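Local structure of protein DJ-1 homolog D (Arabidopsis thaliana, 4OGG) at residues V18-F22 / F66-A70; R197-L201 / P214-L218; P348-D352 / A364-G368. The protein belongs to the DJ-1/PfpI family and carries two tandem copies of that family's alpha/beta fold in a single chain. All coordinates share one frame. Residue numbers count along the deposited sequence, not the author numbering.

Interaction 1: V18-F22 / F66-A70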
loop_
_atom_site.group_PDB
_atom_site.type_symbol
_atom_site.label_atom_id
_atom_site.label_comp_id
_atom_site.label_asym_id
_atom_site.label_seq_id
_atom_site.Cartn_x
_atom_site.Cartn_y
_atom_site.Cartn_z
ATOM N N VAL C 18 10.458 2.105 19.342
ATOM C CA VAL C 18 11.219 3.328 19.559
ATOM C C VAL C 18 10.317 4.354 20.246
ATOM O O VAL C 18 10.711 4.983 21.234
ATOM C CB VAL C 18 11.780 3.937 18.236
ATOM C CG1 VAL C 18 10.664 4.158 17.224
ATOM C CG2 VAL C 18 12.489 5.268 18.544
ATOM N N MET C 19 9.091 4.498 19.755
ATOM C CA MET C 19 8.187 5.493 20.314
ATOM C C MET C 19 7.676 5.241 21.727
ATOM O O MET C 19 7.588 6.177 22.516
ATOM C CB MET C 19 6.997 5.724 19.376
ATOM C CG MET C 19 6.221 6.996 19.689
ATOM S SD MET C 19 7.274 8.478 19.698
ATOM C CE MET C 19 7.092 9.051 17.998
ATOM N N VAL C 20 7.331 4.002 22.058
ATOM C CA VAL C 20 6.825 3.732 23.399
ATOM C C VAL C 20 7.870 4.076 24.467
ATOM O O VAL C 20 7.587 4.839 25.386
ATOM C CB VAL C 20 6.350 2.264 23.549
ATOM C CG1 VAL C 20 5.895 2.007 24.983
ATOM C CG2 VAL C 20 5.185 2.003 22.599
ATOM N N PRO C 21 9.094 3.531 24.359
ATOM C CA PRO C 21 10.071 3.885 25.392
ATOM C C PRO C 21 10.452 5.364 25.342
ATOM O O PRO C 21 10.692 5.986 26.378
ATOM C CB PRO C 21 11.248 2.953 25.094
ATOM C CG PRO C 21 11.139 2.719 23.624
ATOM C CD PRO C 21 9.652 2.537 23.426
ATOM N N PHE C 22 10.484 5.931 24.140
ATOM C CA PHE C 22 10.829 7.346 23.973
ATOM C C PHE C 22 9.874 8.249 24.747
ATOM O O PHE C 22 10.302 9.151 25.470
ATOM C CB PHE C 22 10.794 7.739 22.487
ATOM C CG PHE C 22 11.116 9.192 22.227
ATOM C CD1 PHE C 22 12.352 9.726 22.595
ATOM C CD2 PHE C 22 10.184 10.025 21.611
ATOM C CE1 PHE C 22 12.655 11.066 22.353
ATOM C CE2 PHE C 22 10.478 11.370 21.363
ATOM C CZ PHE C 22 11.716 11.889 21.736
ATOM N N PHE C 66 10.165 8.810 12.074
ATOM C CA PHE C 66 10.617 9.225 13.398
ATOM C C PHE C 66 11.683 10.313 13.319
ATOM O O PHE C 66 12.712 10.131 12.672
ATOM C CB PHE C 66 11.187 8.030 14.167
ATOM C CG PHE C 66 11.455 8.326 15.611
ATOM C CD1 PHE C 66 10.443 8.207 16.557
ATOM C CD2 PHE C 66 12.702 8.780 16.020
ATOM C CE1 PHE C 66 10.669 8.538 17.893
ATOM C CE2 PHE C 66 12.938 9.117 17.355
ATOM C CZ PHE C 66 11.918 8.994 18.291
ATOM N N THR C 67 11.442 11.429 14.001
ATOM C CA THR C 67 12.384 12.544 13.996
ATOM C C THR C 67 13.373 12.459 15.156
ATOM O O THR C 67 12.980 12.439 16.322
ATOM C CB THR C 67 11.644 13.895 14.074
ATOM O OG1 THR C 67 10.676 13.976 13.018
ATOM C CG2 THR C 67 12.633 15.045 13.934
ATOM N N LEU C 68 14.657 12.407 14.821
ATOM C CA LEU C 68 15.726 12.322 15.811
ATOM C C LEU C 68 15.910 13.672 16.496
ATOM O O LEU C 68 15.687 14.712 15.879
ATOM C CB LEU C 68 17.032 11.924 15.124
ATOM C CG LEU C 68 16.965 10.640 14.290
ATOM C CD1 LEU C 68 18.222 10.514 13.439
ATOM C CD2 LEU C 68 16.802 9.428 15.213
ATOM N N ASN C 69 16.312 13.657 17.767
ATOM C CA ASN C 69 16.529 14.902 18.496
ATOM C C ASN C 69 17.979 15.084 18.929
ATOM O O ASN C 69 18.307 16.036 19.641
ATOM C CB ASN C 69 15.596 15.002 19.716
ATOM C CG ASN C 69 15.926 13.999 20.809
ATOM O OD1 ASN C 69 16.904 13.259 20.729
ATOM N ND2 ASN C 69 15.104 13.984 21.851
ATOM N N ALA C 70 18.847 14.180 18.488
ATOM C CA ALA C 70 20.264 14.253 18.828
ATOM C C ALA C 70 21.145 13.803 17.665
ATOM O O ALA C 70 20.682 13.134 16.736
ATOM C CB ALA C 70 20.552 13.417 20.061
#
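Phe66 pushes its ring against helix 15-27, where the side chains of Val18, Met19 and Phe22 meet it from three directions. Val18 CG2 lies 3.8 Å from the Phe66 ring centroid and 14° off the ring normal, a CH-pi contact over one face. At the edge, the Phe66 ring points into the face of the Phe22 ring; centroids 5.4 Å apart and planes at 80° define a T-shaped pair. Met19 supplies a Met-aromatic contact, with SD 5.2 Å from the Phe66 centroid near the ring plane and CE 3.6 Å from Phe66 CE1. Val18 and Phe22 stand one helical turn apart, as the 3.1 Å hydrogen bond from Phe22 N to Val18 O confirms, so both can reach one ring. Asn69 ND2 packs 3.8 Å from Phe22 CE1, while its amide hydrogen-bonds Thr34 N and Val32 O. Strand 66-67 pairs with strand 44-51 through Phe66 and Cys45; Phe22 and Phe66 also touch Thr34 of strand 30-35, an outermost strand of the six-stranded sheet within this chain.

Interaction 2: R197-L201 / P214-L218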
loop_
_atom_site.group_PDB
_atom_site.type_symbol
_atom_site.label_atom_id
_atom_site.label_comp_id
_atom_site.label_asym_id
_atom_site.label_seq_id
_atom_site.Cartn_x
_atom_site.Cartn_y
_atom_site.Cartn_z
ATOM N N ARG C 197 -6.689 1.213 38.361
ATOM C CA ARG C 197 -7.335 0.514 37.256
ATOM C C ARG C 197 -7.736 1.573 36.234
ATOM O O ARG C 197 -8.437 2.531 36.566
ATOM C CB ARG C 197 -8.574 -0.238 37.744
ATOM C CG ARG C 197 -8.263 -1.437 38.622
ATOM C CD ARG C 197 -9.530 -2.015 39.232
ATOM N NE ARG C 197 -10.493 -2.448 38.222
ATOM C CZ ARG C 197 -10.302 -3.469 37.394
ATOM N NH1 ARG C 197 -9.179 -4.172 37.448
ATOM N NH2 ARG C 197 -11.241 -3.794 36.515
ATOM N N ILE C 198 -7.287 1.398 34.996
ATOM C CA ILE C 198 -7.577 2.359 33.937
ATOM C C ILE C 198 -8.343 1.722 32.782
ATOM O O ILE C 198 -8.022 0.614 32.351
ATOM C CB ILE C 198 -6.266 2.964 33.381
ATOM C CG1 ILE C 198 -5.330 3.337 34.536
ATOM C CG2 ILE C 198 -6.573 4.184 32.526
ATOM C CD1 ILE C 198 -5.894 4.358 35.494
ATOM N N LEU C 199 -9.358 2.429 32.288
ATOM C CA LEU C 199 -10.168 1.949 31.169
ATOM C C LEU C 199 -9.902 2.774 29.913
ATOM O O LEU C 199 -9.909 4.001 29.955
ATOM C CB LEU C 199 -11.661 2.032 31.507
ATOM C CG LEU C 199 -12.612 1.655 30.366
ATOM C CD1 LEU C 199 -12.448 0.184 30.030
ATOM C CD2 LEU C 199 -14.047 1.948 30.766
ATOM N N PHE C 200 -9.670 2.087 28.798
ATOM C CA PHE C 200 -9.415 2.742 27.517
ATOM C C PHE C 200 -10.596 2.537 26.581
ATOM O O PHE C 200 -10.999 1.403 26.335
ATOM C CB PHE C 200 -8.168 2.155 26.850
ATOM C CG PHE C 200 -6.894 2.862 27.201
ATOM C CD1 PHE C 200 -6.460 2.937 28.520
ATOM C CD2 PHE C 200 -6.118 3.443 26.203
ATOM C CE1 PHE C 200 -5.264 3.580 28.840
ATOM C CE2 PHE C 200 -4.924 4.086 26.511
ATOM C CZ PHE C 200 -4.495 4.155 27.832
ATOM N N LEU C 201 -11.151 3.631 26.066
ATOM C CA LEU C 201 -12.266 3.546 25.128
ATOM C C LEU C 201 -11.663 3.471 23.731
ATOM O O LEU C 201 -11.213 4.479 23.184
ATOM C CB LEU C 201 -13.163 4.777 25.254
ATOM C CG LEU C 201 -13.931 4.883 26.573
ATOM C CD1 LEU C 201 -14.617 6.233 26.676
ATOM C CD2 LEU C 201 -14.948 3.748 26.644
ATOM N N PRO C 214 0.073 5.400 25.480
ATOM C CA PRO C 214 -0.471 5.613 26.826
ATOM C C PRO C 214 -0.802 4.284 27.507
ATOM O O PRO C 214 -0.566 4.107 28.704
ATOM C CB PRO C 214 -1.722 6.455 26.570
ATOM C CG PRO C 214 -1.379 7.198 25.295
ATOM C CD PRO C 214 -0.732 6.111 24.470
ATOM N N PHE C 215 -1.339 3.348 26.730
ATOM C CA PHE C 215 -1.724 2.041 27.253
ATOM C C PHE C 215 -0.542 1.322 27.892
ATOM O O PHE C 215 -0.610 0.903 29.048
ATOM C CB PHE C 215 -2.325 1.188 26.128
ATOM C CG PHE C 215 -2.947 -0.100 26.597
ATOM C CD1 PHE C 215 -2.223 -1.289 26.574
ATOM C CD2 PHE C 215 -4.258 -0.126 27.058
ATOM C CE1 PHE C 215 -2.796 -2.487 27.002
ATOM C CE2 PHE C 215 -4.842 -1.320 27.490
ATOM C CZ PHE C 215 -4.108 -2.502 27.461
ATOM N N GLN C 216 0.553 1.200 27.153
ATOM C CA GLN C 216 1.719 0.518 27.690
ATOM C C GLN C 216 2.491 1.344 28.712
ATOM O O GLN C 216 3.143 0.785 29.592
ATOM C CB GLN C 216 2.628 0.063 26.549
ATOM C CG GLN C 216 1.956 -0.999 25.695
ATOM C CD GLN C 216 2.927 -1.785 24.855
ATOM O OE1 GLN C 216 2.911 -3.018 24.860
ATOM N NE2 GLN C 216 3.774 -1.085 24.120
ATOM N N SER C 217 2.416 2.667 28.611
ATOM C CA SER C 217 3.111 3.520 29.572
ATOM C C SER C 217 2.492 3.296 30.953
ATOM O O SER C 217 3.202 3.142 31.951
ATOM C CB SER C 217 2.983 4.998 29.187
ATOM O OG SER C 217 3.748 5.305 28.033
ATOM N N LEU C 218 1.165 3.270 31.003
ATOM C CA LEU C 218 0.464 3.068 32.266
ATOM C C LEU C 218 0.675 1.656 32.808
ATOM O O LEU C 218 0.765 1.459 34.021
ATOM C CB LEU C 218 -1.031 3.367 32.091
ATOM C CG LEU C 218 -1.345 4.833 31.776
ATOM C CD1 LEU C 218 -2.811 4.990 31.394
ATOM C CD2 LEU C 218 -1.003 5.696 32.983
#
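The largest bump on strand 197-201 is the Phe200 ring, which fills the hollow formed on helix 208-221 by Pro214, Phe215 and Leu218. Its tip goes deepest: Phe200 CZ is 3.4 Å from Phe215 N and 3.8 Å from Pro214 CB, so the ring touches backbone as well as side chains. Phe215 closes one face of the hollow by turning its edge toward the Phe200 face, a T-shaped pair with centroids 5.3 Å apart and planes at 84°. Leu218 closes the rim near the Phe200 ring plane, CD1 lying 3.8 Å from Phe200 CE1. The strand and helix segments run nearly antiparallel, at 171° with axes 10.4 Å apart, as expected when a helix packs on the parallel part of a sheet in an alpha/beta sandwich; strand 197-201, helix 208-221 and strand 224-228 form a beta-alpha-beta crossover. Ile198, two residues before Phe200, points to the same side and makes a second, smaller bump, with CG2 4.0 Å from Leu218 CD1. Leu218 therefore fits against both strand residues, while Leu199 points away from the helix. Helix 369-380 packs on the same residues, Leu380 against Ile198 and Leu376 against Leu218.

Interaction 3: P348-D352 / A364-G368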
loop_
_atom_site.group_PDB
_atom_site.type_symbol
_atom_site.label_atom_id
_atom_site.label_comp_id
_atom_site.label_asym_id
_atom_site.label_seq_id
_atom_site.Cartn_x
_atom_site.Cartn_y
_atom_site.Cartn_z
ATOM N N PRO C 348 -3.035 24.467 21.462
ATOM C CA PRO C 348 -2.033 23.402 21.549
ATOM C C PRO C 348 -0.719 23.778 20.868
ATOM O O PRO C 348 -0.331 23.172 19.869
ATOM C CB PRO C 348 -2.726 22.234 20.860
ATOM C CG PRO C 348 -3.471 22.919 19.764
ATOM C CD PRO C 348 -4.065 24.137 20.459
ATOM N N ASP C 349 -0.041 24.786 21.409
ATOM C CA ASP C 349 1.232 25.233 20.855
ATOM C C ASP C 349 2.269 25.409 21.961
ATOM O O ASP C 349 2.097 26.235 22.855
ATOM C CB ASP C 349 1.050 26.552 20.103
ATOM C CG ASP C 349 2.357 27.095 19.556
ATOM O OD1 ASP C 349 3.046 26.361 18.817
ATOM O OD2 ASP C 349 2.693 28.256 19.865
ATOM N N PRO C 350 3.361 24.628 21.915
ATOM C CA PRO C 350 3.661 23.612 20.899
ATOM C C PRO C 350 2.650 22.467 20.863
ATOM O O PRO C 350 1.879 22.268 21.804
ATOM C CB PRO C 350 5.061 23.147 21.287
ATOM C CG PRO C 350 5.050 23.289 22.773
ATOM C CD PRO C 350 4.406 24.643 22.953
ATOM N N ILE C 351 2.669 21.716 19.770
ATOM C CA ILE C 351 1.747 20.605 19.573
ATOM C C ILE C 351 1.871 19.491 20.613
ATOM O O ILE C 351 0.946 18.698 20.783
ATOM C CB ILE C 351 1.927 19.993 18.160
ATOM C CG1 ILE C 351 0.775 19.036 17.857
ATOM C CG2 ILE C 351 3.261 19.274 18.063
ATOM C CD1 ILE C 351 -0.562 19.731 17.730
ATOM N N ASP C 352 3.000 19.438 21.314
ATOM C CA ASP C 352 3.215 18.401 22.317
ATOM C C ASP C 352 2.827 18.846 23.727
ATOM O O ASP C 352 3.085 18.142 24.705
ATOM C CB ASP C 352 4.677 17.944 22.296
ATOM C CG ASP C 352 5.638 19.044 22.700
ATOM O OD1 ASP C 352 5.469 20.189 22.231
ATOM O OD2 ASP C 352 6.573 18.759 23.477
ATOM N N ALA C 364 -3.262 17.220 22.252
ATOM C CA ALA C 364 -3.654 17.575 20.894
ATOM C C ALA C 364 -3.287 16.548 19.829
ATOM O O ALA C 364 -4.018 16.374 18.853
ATOM C CB ALA C 364 -3.046 18.921 20.527
ATOM N N ALA C 365 -2.155 15.878 20.006
ATOM C CA ALA C 365 -1.685 14.894 19.031
ATOM C C ALA C 365 -0.657 13.980 19.683
ATOM O O ALA C 365 -0.223 14.239 20.806
ATOM C CB ALA C 365 -1.069 15.612 17.839
ATOM N N TRP C 366 -0.233 12.932 18.981
ATOM C CA TRP C 366 0.720 12.008 19.587
ATOM C C TRP C 366 2.048 12.582 20.081
ATOM O O TRP C 366 2.667 12.005 20.971
ATOM C CB TRP C 366 0.977 10.774 18.697
ATOM C CG TRP C 366 1.293 11.001 17.250
ATOM C CD1 TRP C 366 0.434 10.855 16.193
ATOM C CD2 TRP C 366 2.581 11.274 16.682
ATOM N NE1 TRP C 366 1.111 11.007 15.004
ATOM C CE2 TRP C 366 2.428 11.266 15.274
ATOM C CE3 TRP C 366 3.853 11.518 17.224
ATOM C CZ2 TRP C 366 3.498 11.493 14.402
ATOM C CZ3 TRP C 366 4.918 11.742 16.355
ATOM C CH2 TRP C 366 4.731 11.728 14.959
ATOM N N PRO C 367 2.508 13.714 19.521
ATOM C CA PRO C 367 3.780 14.236 20.032
ATOM C C PRO C 367 3.673 14.634 21.507
ATOM O O PRO C 367 4.681 14.753 22.202
ATOM C CB PRO C 367 4.040 15.447 19.139
ATOM C CG PRO C 367 3.421 15.039 17.835
ATOM C CD PRO C 367 2.116 14.403 18.277
ATOM N N GLY C 368 2.444 14.832 21.976
ATOM C CA GLY C 368 2.232 15.235 23.358
ATOM C C GLY C 368 2.063 14.142 24.404
ATOM O O GLY C 368 1.682 14.432 25.539
HETATM O O HOH W 1 -0.572 17.449 22.872
#
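Pro348 begins the contact with a tight apolar touch, its CB 3.3 Å from Ala364 CB. The chain then bulges away through Asp349 and Pro350, with a cis peptide bond before Pro350, and returns at Ile351. That side chain lies along three residues of 364-368: Ile351 CD1 is 3.8 Å from Ala364 CB, CG1 is 3.9 Å from Ala365 CB, and CG2 is 4.1 Å from Pro367 CB. The backbone carbonyl of Ile351 makes a polar link as well, for one water donates to Ile351 O at 2.9 Å and accepts from Ala364 N at 2.8 Å, bridging the two loops. Asp352 closes the run with one side-chain and one backbone approach: Asp352 CB lies 3.2 Å from Pro367 O, and Asp352 O lies 3.3 Å from Gly368 CA. An ideal CB on Gly368 would sit only 3.2 Å from Asp352 O, so glycine suits this tight place. Gly368 N, bonded to Ala365 O at 3.0 Å, closes a short turn and leads from the N-cap position into helix 369-380. The loop before strand 355-357 thus packs on the strand-to-helix connection between strand 360-362 and helix 369-380, at the antiparallel margin of the sheet in this DJ-1/PfpI alpha/beta fold.

In the fold
Along the chain the three contacts come in series: interaction 1 lies in the first DJ-1/PfpI repeat, interactions 2 and 3 in the second. Each repeat has a six-stranded sheet of strand order 2-1-3-4-6-5, and helices 15-27 and 208-221 are equivalent in the two. Centres of interactions 1 and 2 are about 21 Å apart, yet their helices meet where the side chain of Val20 packs against that of Gln216. Interaction 3, about 15 Å from interaction 1 between centres, touches it through Met19 CE and Trp366 CZ3 at 3.8 Å. Interactions 2 and 3 remain about 8 Å apart at their nearest atoms. Interaction 1 therefore packs against both others across the interface between the repeats.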